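Local structure of tryparedoxin (Leishmania major, 3S9F) at residues P68-F73 with M104-I109; V51-S56 with E84-S89; K33-A38 with D96-Y101; R64-Q69 with H149-D154. The protein probably acts as a thioredoxin-fold disulfide reductase of the parasite's tryparedoxin-tryparedoxin peroxidase detoxification pathway, passing electrons through the dithiol of a CxxC motif. All coordinates share one frame; numbering follows the deposited sequence.

Contact 1 (P68-F73 with M104-I109); sequences PQLVEF and MPWLSI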
# COMPACT_ATOMS: atom_id res chain seq x y z
N PRO A 68 16.45 11.40 -19.32
CA PRO A 68 17.13 10.66 -20.39
C PRO A 68 18.40 9.92 -19.95
O PRO A 68 18.62 8.80 -20.42
CB PRO A 68 17.48 11.76 -21.41
CG PRO A 68 16.44 12.80 -21.19
CD PRO A 68 16.17 12.79 -19.71
N GLN A 69 19.21 10.53 -19.08
CA GLN A 69 20.41 9.86 -18.55
C GLN A 69 20.06 8.64 -17.69
O GLN A 69 20.68 7.58 -17.80
CB GLN A 69 21.26 10.80 -17.70
CG GLN A 69 22.54 10.09 -17.21
CD GLN A 69 23.58 11.03 -16.62
OE1 GLN A 69 23.38 12.25 -16.56
NE2 GLN A 69 24.72 10.46 -16.19
N LEU A 70 19.07 8.82 -16.82
CA LEU A 70 18.59 7.70 -16.00
C LEU A 70 18.03 6.56 -16.86
O LEU A 70 18.28 5.39 -16.59
CB LEU A 70 17.57 8.20 -14.97
CG LEU A 70 17.11 7.17 -13.94
CD1 LEU A 70 18.27 6.60 -13.13
CD2 LEU A 70 16.02 7.81 -13.04
N VAL A 71 17.29 6.90 -17.92
CA VAL A 71 16.78 5.87 -18.86
C VAL A 71 17.93 5.06 -19.47
O VAL A 71 17.88 3.81 -19.51
CB VAL A 71 15.89 6.49 -19.98
CG1 VAL A 71 15.62 5.45 -21.07
CG2 VAL A 71 14.58 6.95 -19.40
N GLU A 72 18.96 5.76 -19.91
CA GLU A 72 20.12 5.11 -20.50
C GLU A 72 20.84 4.24 -19.46
O GLU A 72 21.23 3.10 -19.76
CB GLU A 72 21.04 6.17 -21.10
CG GLU A 72 22.11 5.63 -22.03
CD GLU A 72 23.18 6.67 -22.38
OE1 GLU A 72 23.07 7.85 -21.94
OE2 GLU A 72 24.14 6.31 -23.08
N PHE A 73 21.00 4.76 -18.24
CA PHE A 73 21.67 4.02 -17.17
C PHE A 73 20.92 2.74 -16.82
O PHE A 73 21.53 1.68 -16.65
CB PHE A 73 21.86 4.88 -15.91
CG PHE A 73 22.68 4.20 -14.84
CD1 PHE A 73 22.06 3.62 -13.72
CD2 PHE A 73 24.06 4.13 -14.95
CE1 PHE A 73 22.83 2.98 -12.74
CE2 PHE A 73 24.84 3.50 -13.98
CZ PHE A 73 24.22 2.92 -12.87
N MET A 104 9.71 6.18 -20.12
CA MET A 104 10.48 5.40 -19.13
C MET A 104 10.31 3.90 -19.30
O MET A 104 9.21 3.43 -19.60
CB MET A 104 10.04 5.79 -17.72
CG MET A 104 10.23 7.25 -17.43
SD MET A 104 9.37 7.70 -15.93
CE MET A 104 9.70 9.44 -15.94
N PRO A 105 11.38 3.15 -19.09
CA PRO A 105 11.37 1.69 -19.26
C PRO A 105 11.07 0.93 -17.97
O PRO A 105 11.03 -0.28 -17.98
CB PRO A 105 12.80 1.38 -19.67
CG PRO A 105 13.59 2.46 -19.10
CD PRO A 105 12.74 3.68 -19.11
N TRP A 106 10.89 1.66 -16.89
CA TRP A 106 10.70 1.06 -15.58
C TRP A 106 9.24 1.05 -15.10
O TRP A 106 8.33 1.13 -15.88
CB TRP A 106 11.63 1.72 -14.57
CG TRP A 106 11.58 3.18 -14.59
CD1 TRP A 106 10.56 3.96 -14.17
CD2 TRP A 106 12.60 4.07 -15.04
NE1 TRP A 106 10.86 5.27 -14.33
CE2 TRP A 106 12.12 5.37 -14.86
CE3 TRP A 106 13.87 3.90 -15.58
CZ2 TRP A 106 12.85 6.48 -15.20
CZ3 TRP A 106 14.59 4.99 -15.90
CH2 TRP A 106 14.08 6.27 -15.73
N LEU A 107 9.06 0.93 -13.79
CA LEU A 107 7.74 0.81 -13.17
C LEU A 107 7.19 2.15 -12.67
O LEU A 107 7.90 3.09 -12.58
CB LEU A 107 7.82 -0.11 -11.96
CG LEU A 107 8.44 -1.50 -12.15
CD1 LEU A 107 8.43 -2.32 -10.89
CD2 LEU A 107 7.71 -2.19 -13.22
N SER A 108 5.91 2.18 -12.33
CA SER A 108 5.36 3.40 -11.70
C SER A 108 4.32 3.07 -10.65
O SER A 108 3.57 2.12 -10.75
CB SER A 108 4.73 4.35 -12.76
OG SER A 108 4.29 5.57 -12.18
N ILE A 109 4.28 3.89 -9.62
CA ILE A 109 3.08 3.96 -8.80
C ILE A 109 1.97 4.51 -9.72
O ILE A 109 2.19 5.48 -10.45
CB ILE A 109 3.34 4.91 -7.61
CG1 ILE A 109 4.41 4.30 -6.68
CG2 ILE A 109 2.03 5.21 -6.86
CD1 ILE A 109 5.05 5.33 -5.71

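Contact 2 (V51-S56 with E84-S89); sequences VFFYFS and EIILAS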
# COMPACT_ATOMS: atom_id res chain seq x y z
N VAL A 51 15.99 -1.13 -5.00
CA VAL A 51 14.84 -0.51 -5.67
C VAL A 51 14.96 0.99 -5.46
O VAL A 51 15.28 1.44 -4.37
CB VAL A 51 13.46 -1.05 -5.12
CG1 VAL A 51 12.30 -0.18 -5.62
CG2 VAL A 51 13.21 -2.51 -5.54
N PHE A 52 14.70 1.78 -6.51
CA PHE A 52 14.75 3.22 -6.40
C PHE A 52 13.35 3.79 -6.58
O PHE A 52 12.62 3.34 -7.45
CB PHE A 52 15.62 3.81 -7.52
CG PHE A 52 17.06 3.50 -7.36
CD1 PHE A 52 17.61 2.34 -7.94
CD2 PHE A 52 17.89 4.36 -6.66
CE1 PHE A 52 18.97 2.05 -7.79
CE2 PHE A 52 19.25 4.08 -6.51
CZ PHE A 52 19.78 2.92 -7.08
N PHE A 53 12.99 4.75 -5.75
CA PHE A 53 11.85 5.62 -6.08
C PHE A 53 12.39 6.84 -6.81
O PHE A 53 13.33 7.48 -6.34
CB PHE A 53 11.11 6.07 -4.82
CG PHE A 53 10.35 4.97 -4.15
CD1 PHE A 53 9.28 4.36 -4.80
CD2 PHE A 53 10.70 4.55 -2.87
CE1 PHE A 53 8.56 3.36 -4.18
CE2 PHE A 53 9.99 3.54 -2.24
CZ PHE A 53 8.93 2.94 -2.90
N TYR A 54 11.83 7.16 -7.98
CA TYR A 54 12.30 8.30 -8.74
C TYR A 54 11.19 9.35 -8.70
O TYR A 54 10.09 9.12 -9.21
CB TYR A 54 12.54 7.89 -10.21
CG TYR A 54 13.01 9.00 -11.11
CD1 TYR A 54 12.49 9.14 -12.40
CD2 TYR A 54 14.00 9.90 -10.69
CE1 TYR A 54 12.94 10.20 -13.26
CE2 TYR A 54 14.45 10.94 -11.52
CZ TYR A 54 13.92 11.06 -12.80
OH TYR A 54 14.37 12.08 -13.60
N PHE A 55 11.48 10.47 -8.04
CA PHE A 55 10.52 11.58 -7.89
C PHE A 55 10.80 12.57 -8.99
O PHE A 55 11.90 13.12 -9.07
CB PHE A 55 10.69 12.23 -6.51
CG PHE A 55 10.43 11.27 -5.35
CD1 PHE A 55 11.45 10.39 -4.89
CD2 PHE A 55 9.19 11.20 -4.76
CE1 PHE A 55 11.20 9.49 -3.85
CE2 PHE A 55 8.92 10.32 -3.71
CZ PHE A 55 9.94 9.45 -3.24
N SER A 56 9.83 12.78 -9.89
CA SER A 56 10.07 13.62 -11.04
C SER A 56 8.71 14.07 -11.57
O SER A 56 7.68 13.59 -11.12
CB SER A 56 10.82 12.83 -12.11
OG SER A 56 11.24 13.70 -13.14
N GLU A 84 15.72 -2.07 -9.70
CA GLU A 84 14.49 -1.65 -10.36
C GLU A 84 14.22 -0.19 -10.04
O GLU A 84 14.72 0.33 -9.04
CB GLU A 84 13.30 -2.56 -9.92
CG GLU A 84 11.99 -2.30 -10.66
CD GLU A 84 12.14 -2.39 -12.17
OE1 GLU A 84 11.95 -3.49 -12.73
OE2 GLU A 84 12.47 -1.35 -12.80
N ILE A 85 13.45 0.48 -10.89
CA ILE A 85 13.08 1.86 -10.60
C ILE A 85 11.58 1.97 -10.61
O ILE A 85 10.90 1.38 -11.47
CB ILE A 85 13.73 2.89 -11.56
CG1 ILE A 85 15.27 2.84 -11.42
CG2 ILE A 85 13.25 4.32 -11.22
CD1 ILE A 85 16.00 3.77 -12.38
N ILE A 86 11.05 2.72 -9.64
CA ILE A 86 9.62 2.98 -9.57
C ILE A 86 9.38 4.47 -9.62
O ILE A 86 9.81 5.20 -8.72
CB ILE A 86 8.99 2.42 -8.25
CG1 ILE A 86 9.22 0.91 -8.14
CG2 ILE A 86 7.47 2.79 -8.21
CD1 ILE A 86 8.89 0.31 -6.76
N LEU A 87 8.69 4.94 -10.66
CA LEU A 87 8.29 6.36 -10.73
C LEU A 87 7.32 6.74 -9.61
O LEU A 87 6.34 6.04 -9.38
CB LEU A 87 7.67 6.66 -12.10
CG LEU A 87 7.14 8.10 -12.27
CD1 LEU A 87 8.31 9.13 -12.26
CD2 LEU A 87 6.35 8.19 -13.58
N ALA A 88 7.65 7.84 -8.91
CA ALA A 88 6.75 8.43 -7.91
C ALA A 88 6.51 9.85 -8.41
O ALA A 88 7.25 10.80 -8.08
CB ALA A 88 7.41 8.41 -6.53
N SER A 89 5.48 9.97 -9.23
CA SER A 89 5.29 11.15 -10.07
C SER A 89 4.69 12.34 -9.35
O SER A 89 3.71 12.20 -8.62
CB SER A 89 4.39 10.81 -11.25
OG SER A 89 4.17 12.00 -12.00

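Contact 3 (K33-A38 with D96-Y101); sequences KLRKQA and DFNAYY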
# COMPACT_ATOMS: atom_id res chain seq x y z
N LYS A 33 -1.03 -2.68 -6.98
CA LYS A 33 -0.46 -3.15 -8.23
C LYS A 33 0.36 -1.99 -8.80
O LYS A 33 -0.12 -0.87 -8.86
CB LYS A 33 -1.55 -3.66 -9.18
CG LYS A 33 -2.42 -4.81 -8.62
CD LYS A 33 -1.60 -5.89 -7.90
CE LYS A 33 -2.51 -6.90 -7.19
NZ LYS A 33 -1.75 -7.74 -6.19
N LEU A 34 1.63 -2.24 -9.11
CA LEU A 34 2.46 -1.24 -9.76
C LEU A 34 2.24 -1.28 -11.27
O LEU A 34 1.97 -2.34 -11.84
CB LEU A 34 3.94 -1.46 -9.43
CG LEU A 34 4.37 -1.27 -7.98
CD1 LEU A 34 5.84 -1.69 -7.81
CD2 LEU A 34 4.12 0.18 -7.49
N ARG A 35 2.33 -0.12 -11.91
CA ARG A 35 2.27 -0.02 -13.35
C ARG A 35 3.59 -0.56 -13.97
O ARG A 35 4.68 -0.27 -13.47
CB ARG A 35 2.05 1.45 -13.68
CG ARG A 35 1.99 1.78 -15.09
CD ARG A 35 0.58 2.03 -15.57
NE ARG A 35 0.73 2.34 -16.97
CZ ARG A 35 0.35 3.46 -17.57
NH1 ARG A 35 0.60 3.59 -18.86
NH2 ARG A 35 -0.28 4.41 -16.90
N LYS A 36 3.47 -1.28 -15.08
CA LYS A 36 4.62 -1.66 -15.90
C LYS A 36 4.20 -1.41 -17.32
O LYS A 36 3.60 -2.26 -17.94
CB LYS A 36 5.00 -3.11 -15.72
CG LYS A 36 6.19 -3.46 -16.53
CD LYS A 36 6.58 -4.88 -16.33
CE LYS A 36 7.75 -5.21 -17.20
NZ LYS A 36 7.99 -6.64 -17.13
N GLN A 37 4.50 -0.24 -17.82
CA GLN A 37 4.03 0.20 -19.10
C GLN A 37 2.53 0.09 -19.19
O GLN A 37 1.82 0.67 -18.39
CB GLN A 37 4.72 -0.55 -20.23
CG GLN A 37 6.14 -0.06 -20.49
CD GLN A 37 7.05 -0.31 -19.32
OE1 GLN A 37 7.25 -1.44 -18.92
NE2 GLN A 37 7.59 0.75 -18.76
N ALA A 38 2.03 -0.66 -20.17
CA ALA A 38 0.60 -0.83 -20.35
C ALA A 38 0.02 -1.75 -19.29
O ALA A 38 -1.15 -1.64 -18.95
CB ALA A 38 0.29 -1.36 -21.75
N ASP A 96 -0.43 14.26 -18.77
CA ASP A 96 0.99 14.59 -18.63
C ASP A 96 1.73 13.45 -17.94
O ASP A 96 2.87 13.13 -18.30
CB ASP A 96 1.21 15.86 -17.78
CG ASP A 96 0.54 17.08 -18.34
OD1 ASP A 96 0.31 17.14 -19.56
OD2 ASP A 96 0.28 18.01 -17.55
N PHE A 97 1.11 12.85 -16.92
CA PHE A 97 1.70 11.70 -16.24
C PHE A 97 1.98 10.59 -17.26
O PHE A 97 3.07 10.01 -17.27
CB PHE A 97 0.74 11.18 -15.16
CG PHE A 97 1.09 9.81 -14.66
CD1 PHE A 97 1.98 9.66 -13.61
CD2 PHE A 97 0.53 8.68 -15.25
CE1 PHE A 97 2.33 8.36 -13.14
CE2 PHE A 97 0.85 7.40 -14.79
CZ PHE A 97 1.76 7.23 -13.74
N ASN A 98 0.99 10.30 -18.11
CA ASN A 98 1.15 9.22 -19.08
C ASN A 98 2.16 9.51 -20.19
O ASN A 98 2.92 8.61 -20.59
CB ASN A 98 -0.19 8.74 -19.64
CG ASN A 98 -0.87 7.76 -18.73
OD1 ASN A 98 -0.38 6.65 -18.51
ND2 ASN A 98 -2.01 8.16 -18.16
N ALA A 99 2.17 10.75 -20.66
CA ALA A 99 3.11 11.21 -21.73
C ALA A 99 4.56 11.02 -21.25
O ALA A 99 5.45 10.61 -22.02
CB ALA A 99 2.87 12.66 -22.09
N TYR A 100 4.79 11.37 -19.99
CA TYR A 100 6.11 11.30 -19.35
C TYR A 100 6.51 9.87 -19.02
O TYR A 100 7.64 9.46 -19.31
CB TYR A 100 6.14 12.21 -18.11
CG TYR A 100 7.50 12.43 -17.47
CD1 TYR A 100 8.67 12.56 -18.24
CD2 TYR A 100 7.60 12.54 -16.09
CE1 TYR A 100 9.92 12.77 -17.61
CE2 TYR A 100 8.84 12.77 -15.46
CZ TYR A 100 9.97 12.89 -16.22
OH TYR A 100 11.16 13.12 -15.61
N TYR A 101 5.61 9.11 -18.42
CA TYR A 101 5.93 7.73 -18.05
C TYR A 101 6.19 6.89 -19.30
O TYR A 101 6.99 5.95 -19.28
CB TYR A 101 4.82 7.11 -17.21
CG TYR A 101 5.07 5.64 -16.90
CD1 TYR A 101 6.23 5.23 -16.20
CD2 TYR A 101 4.16 4.67 -17.29
CE1 TYR A 101 6.44 3.88 -15.91
CE2 TYR A 101 4.37 3.32 -17.01
CZ TYR A 101 5.51 2.94 -16.32
OH TYR A 101 5.73 1.61 -16.06
O HOH W 1 6.27 3.22 -19.93

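Contact 4 (R64-Q69 with H149-D154); sequences RGFTPQ and HALTQD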
# COMPACT_ATOMS: atom_id res chain seq x y z
N ARG A 64 13.65 17.10 -16.90
CA ARG A 64 13.71 16.84 -18.34
C ARG A 64 15.14 16.54 -18.80
O ARG A 64 15.34 15.75 -19.72
CB ARG A 64 13.13 18.02 -19.14
CG ARG A 64 11.62 18.20 -18.98
CD ARG A 64 11.04 19.02 -20.13
NE ARG A 64 11.38 20.44 -20.04
CZ ARG A 64 12.42 21.00 -20.65
NH1 ARG A 64 13.24 20.27 -21.41
NH2 ARG A 64 12.65 22.30 -20.51
N GLY A 65 16.12 17.16 -18.15
CA GLY A 65 17.54 16.92 -18.47
C GLY A 65 18.12 15.65 -17.85
O GLY A 65 19.06 15.07 -18.38
N PHE A 66 17.56 15.22 -16.73
CA PHE A 66 18.08 14.05 -16.00
C PHE A 66 17.46 12.71 -16.44
O PHE A 66 18.17 11.72 -16.57
CB PHE A 66 17.92 14.25 -14.49
CG PHE A 66 18.49 13.10 -13.67
CD1 PHE A 66 19.86 12.88 -13.63
CD2 PHE A 66 17.65 12.22 -12.99
CE1 PHE A 66 20.41 11.83 -12.90
CE2 PHE A 66 18.17 11.16 -12.25
CZ PHE A 66 19.55 10.96 -12.20
N THR A 67 16.15 12.69 -16.68
CA THR A 67 15.44 11.46 -17.04
C THR A 67 16.09 10.69 -18.22
O THR A 67 16.28 9.48 -18.13
CB THR A 67 13.94 11.73 -17.28
OG1 THR A 67 13.32 12.07 -16.04
CG2 THR A 67 13.23 10.51 -17.87
N PRO A 68 16.45 11.40 -19.32
CA PRO A 68 17.13 10.66 -20.39
C PRO A 68 18.40 9.92 -19.95
O PRO A 68 18.62 8.80 -20.42
CB PRO A 68 17.48 11.76 -21.41
CG PRO A 68 16.44 12.80 -21.19
CD PRO A 68 16.17 12.79 -19.71
N GLN A 69 19.21 10.53 -19.08
CA GLN A 69 20.41 9.86 -18.55
C GLN A 69 20.06 8.64 -17.69
O GLN A 69 20.68 7.58 -17.80
CB GLN A 69 21.26 10.80 -17.70
CG GLN A 69 22.54 10.09 -17.21
CD GLN A 69 23.58 11.03 -16.62
OE1 GLN A 69 23.38 12.25 -16.56
NE2 GLN A 69 24.72 10.46 -16.19
N HIS A 149 22.45 13.11 -8.02
CA HIS A 149 23.74 13.75 -8.21
C HIS A 149 24.87 12.74 -8.45
O HIS A 149 25.70 12.95 -9.35
CB HIS A 149 24.01 14.77 -7.11
CG HIS A 149 23.15 16.00 -7.23
ND1 HIS A 149 23.18 16.82 -8.34
CD2 HIS A 149 22.22 16.53 -6.40
CE1 HIS A 149 22.31 17.80 -8.19
NE2 HIS A 149 21.71 17.65 -7.02
N ALA A 150 24.87 11.63 -7.71
CA ALA A 150 25.89 10.60 -7.88
C ALA A 150 25.95 10.05 -9.31
O ALA A 150 27.04 9.91 -9.90
CB ALA A 150 25.68 9.47 -6.87
N LEU A 151 24.79 9.75 -9.89
CA LEU A 151 24.76 9.20 -11.24
C LEU A 151 25.34 10.16 -12.28
O LEU A 151 26.09 9.72 -13.17
CB LEU A 151 23.38 8.69 -11.65
CG LEU A 151 23.27 8.29 -13.13
CD1 LEU A 151 24.16 7.09 -13.40
CD2 LEU A 151 21.83 7.99 -13.55
N THR A 152 25.04 11.45 -12.17
CA THR A 152 25.59 12.42 -13.12
C THR A 152 27.12 12.47 -13.08
O THR A 152 27.76 12.71 -14.10
CB THR A 152 25.02 13.84 -12.93
OG1 THR A 152 25.60 14.45 -11.77
CG2 THR A 152 23.51 13.78 -12.78
N GLN A 153 27.69 12.22 -11.90
CA GLN A 153 29.14 12.23 -11.71
C GLN A 153 29.78 10.86 -12.00
O GLN A 153 30.98 10.77 -12.23
CB GLN A 153 29.47 12.67 -10.28
CG GLN A 153 29.00 14.08 -9.95
CD GLN A 153 29.72 14.68 -8.76
OE1 GLN A 153 29.99 14.01 -7.76
NE2 GLN A 153 30.05 15.96 -8.86
N ASP A 154 28.97 9.80 -11.99
CA ASP A 154 29.47 8.43 -12.19
C ASP A 154 28.57 7.73 -13.21
O ASP A 154 27.87 6.76 -12.87
CB ASP A 154 29.50 7.70 -10.83
CG ASP A 154 29.86 6.22 -10.94
OD1 ASP A 154 30.71 5.85 -11.78
OD2 ASP A 154 29.30 5.42 -10.16
O HOH W 2 27.26 12.58 -16.59

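Contact 1 (P68-F73 with M104-I109)
Leu-70 and Val-71, on helix 61-77, close on the six-membered end of the Trp-106 indole. The indole reaches them through its first torsion: CG of Trp-106 stands between its own backbone N and carbonyl carbon (chi1 50°), which swings the ring back over the residues before it. Met-104 CB and Pro-105 CD therefore lie against one face, both offset toward the rim. From the helix, Leu-70 crosses the indole at about a right angle, its CG 3.6 Å from Trp-106 CH2 and its CD2 3.7 Å from the same atom. The ring also touches the helix backbone, with Trp-106 CZ3 3.8 Å from Val-71 CA.

Val-71 is forked over the turn. Its CG2 touches both Pro-105 CD and Trp-106 CH2, each at 3.8 Å, while CG1, anti to the backbone N (chi1 169°), rests on Pro-105 alone. No hydrogen bond spans the two segments, and hydrocarbon contact does all the work. Further out, Tyr-74 of the same helix meets the indole edge-to-face, and Trp-106 O accepts bonds from Tyr-101 and Gln-37. Within the thioredoxin fold, the helix that follows the CxxC motif here packs on the loop leading into strand 107-108.

Contact 2 (V51-S56 with E84-S89)
Strands 51-56 and 84-89 run parallel, joined by a ladder of four backbone hydrogen bonds. Phe-52 N gives to Glu-84 O (2.9 Å) and Phe-52 O receives Ile-86 N (2.8 Å); Tyr-54 N gives to Ile-86 O and Tyr-54 O receives Ala-88 N, the straightest of the four at 174°. Beyond this the pairing loosens, and Ser-56 N, 3.7 Å from Ala-88 O, is buried without a partner.

Apolar contacts line both faces. On one, Val-51 CG1 meets Ile-86 CD1 at 3.6 Å, Phe-53 lies side by side with Ile-86, and Ala-88 CB sits over the face of the Phe-55 ring in a CH-pi contact. On the other, Ile-85 CG2 packs on Tyr-54 CB, and Leu-87 CD1 lies 4.2 Å from Tyr-54 CD1. Tyr-54 CG stands anti to the backbone N (chi1 179°), leading the ring away from strand 84-89.

Buried polar ends find partners in helix 61-77: Glu-84 OE2 takes Ile-85 N and bonds Tyr-74, while Tyr-54 OH bonds Thr-67. The pair forms the two strands of a beta-alpha-beta unit, whose helix 61-77 covers the Tyr-54 and Ile-85 face together with helix 94-101; strand 131-136 flanks 51-56, and strand 107-108 flanks 84-89.

Contact 3 (K33-A38 with D96-Y101)
Arg-35 and Gln-37 meet Asn-98 and Tyr-101 through a small polar network. Arg-35 NH2 donates to Asn-98 OD1 at 2.8 Å (156°), in the carbonyl plane and close to the guanidinium plane; NH1 adds a weak second bond to the same oxygen. Tyr-101 CD2 stands over the centre of one guanidinium face, 3.9 Å above it, with the two planes 79° apart. Lower on the chain, Arg-35 CG presses on Tyr-101 CE2 at 3.4 Å. Arg-35 NH2 also lies at the edge of the Phe-97 ring, 3.8 Å from CE2.

At the far end of the tyrosine, Gln-37 N donates to Tyr-101 OH (2.8 Å), and that hydroxyl is bonded to Trp-106 O as well. The contact thus ties strand 34-36, near one margin of the sheet of this thioredoxin fold, to helix 94-101 lying across that sheet.

The next shell fixes the groups. The Arg-35 chain bends at chi2 (103°), carrying its guanidinium past the strand end, beside the Gln-37 carbonyl. Gln-37 NE2 bonds Trp-106 O and a water that donates to Tyr-101 O at 2.9 Å. Backbone bonding between Arg-35 and Ser-108 holds the strand in the sheet, and Phe-97 packs on Leu-87 and Phe-111.

Contact 4 (R64-Q69 with H149-D154)
Phe-66 and Gln-69 both leave helix 61-77 with CG anti to the backbone N (chi1 -178° and -177°), which sends the ring and the amide across to Leu-151 and Thr-152. Gln-69 stays extended past CG, so its amide reaches Leu-151 O and Thr-152 CA, crossing Thr-152 at about a right angle. On that side, Thr-152 places OG1 between its backbone N and carbonyl carbon, where it donates back to His-149 O at 2.8 Å. With the hydroxyl occupied inside its own helix, the methyl CG2 is left to meet the phenyl ring.

That methyl comes to 3.7 Å from Phe-66 CE1, the two side chains crossing at about a right angle. Leu-151 CD2 reaches the ring further along, 4.0 Å from Phe-66 CZ. The segments of helices 61-77 and 147-153 cross at 63°, their axes 11.0 Å apart, and belong to the thioredoxin fold: the helix that starts at the CxxC motif receives the C-terminal helix along one flank.

Gln-69 brings the polar component. Its NE2 lies 3.4 Å from Leu-151 O, but the angle is too poor for a hydrogen bond, and NE2 passes 3.7 Å from Thr-152 CA. A water makes a tentative bridge instead, between Thr-152 O, at a doubtfully short distance, and Gln-69 NE2, by a weak bond. Around this, Leu-151 also packs on Leu-70, Phe-73 and Trp-162, while Pro-130 touches Phe-66 and Pro-155 touches Gln-69.

Contact 2 lies about 1 Å from the centre of the molecule, and the centres of the others are about 8 Å (contact 1), 11 Å (contact 3) and 14 Å (contact 4) from its own. Contacts 1 and 4 share helix 61-77, which joins the two strands of contact 2. Strands 34-36, 107-108, 83-89 and 50-56 are successive neighbours in one sheet, so contacts 1, 2 and 3 all reach it. Along the chain contact 2 is nested within the loop closed by contact 3; contact 4 crosses contacts 2 and 3 and starts from the same part of the chain as contact 1. Hydrogen bonds between hydroxyls of Tyr-54, Ser-56, Thr-67 and Tyr-100 join helices and sheet beside the CxxC motif of Cys-60 and Cys-63.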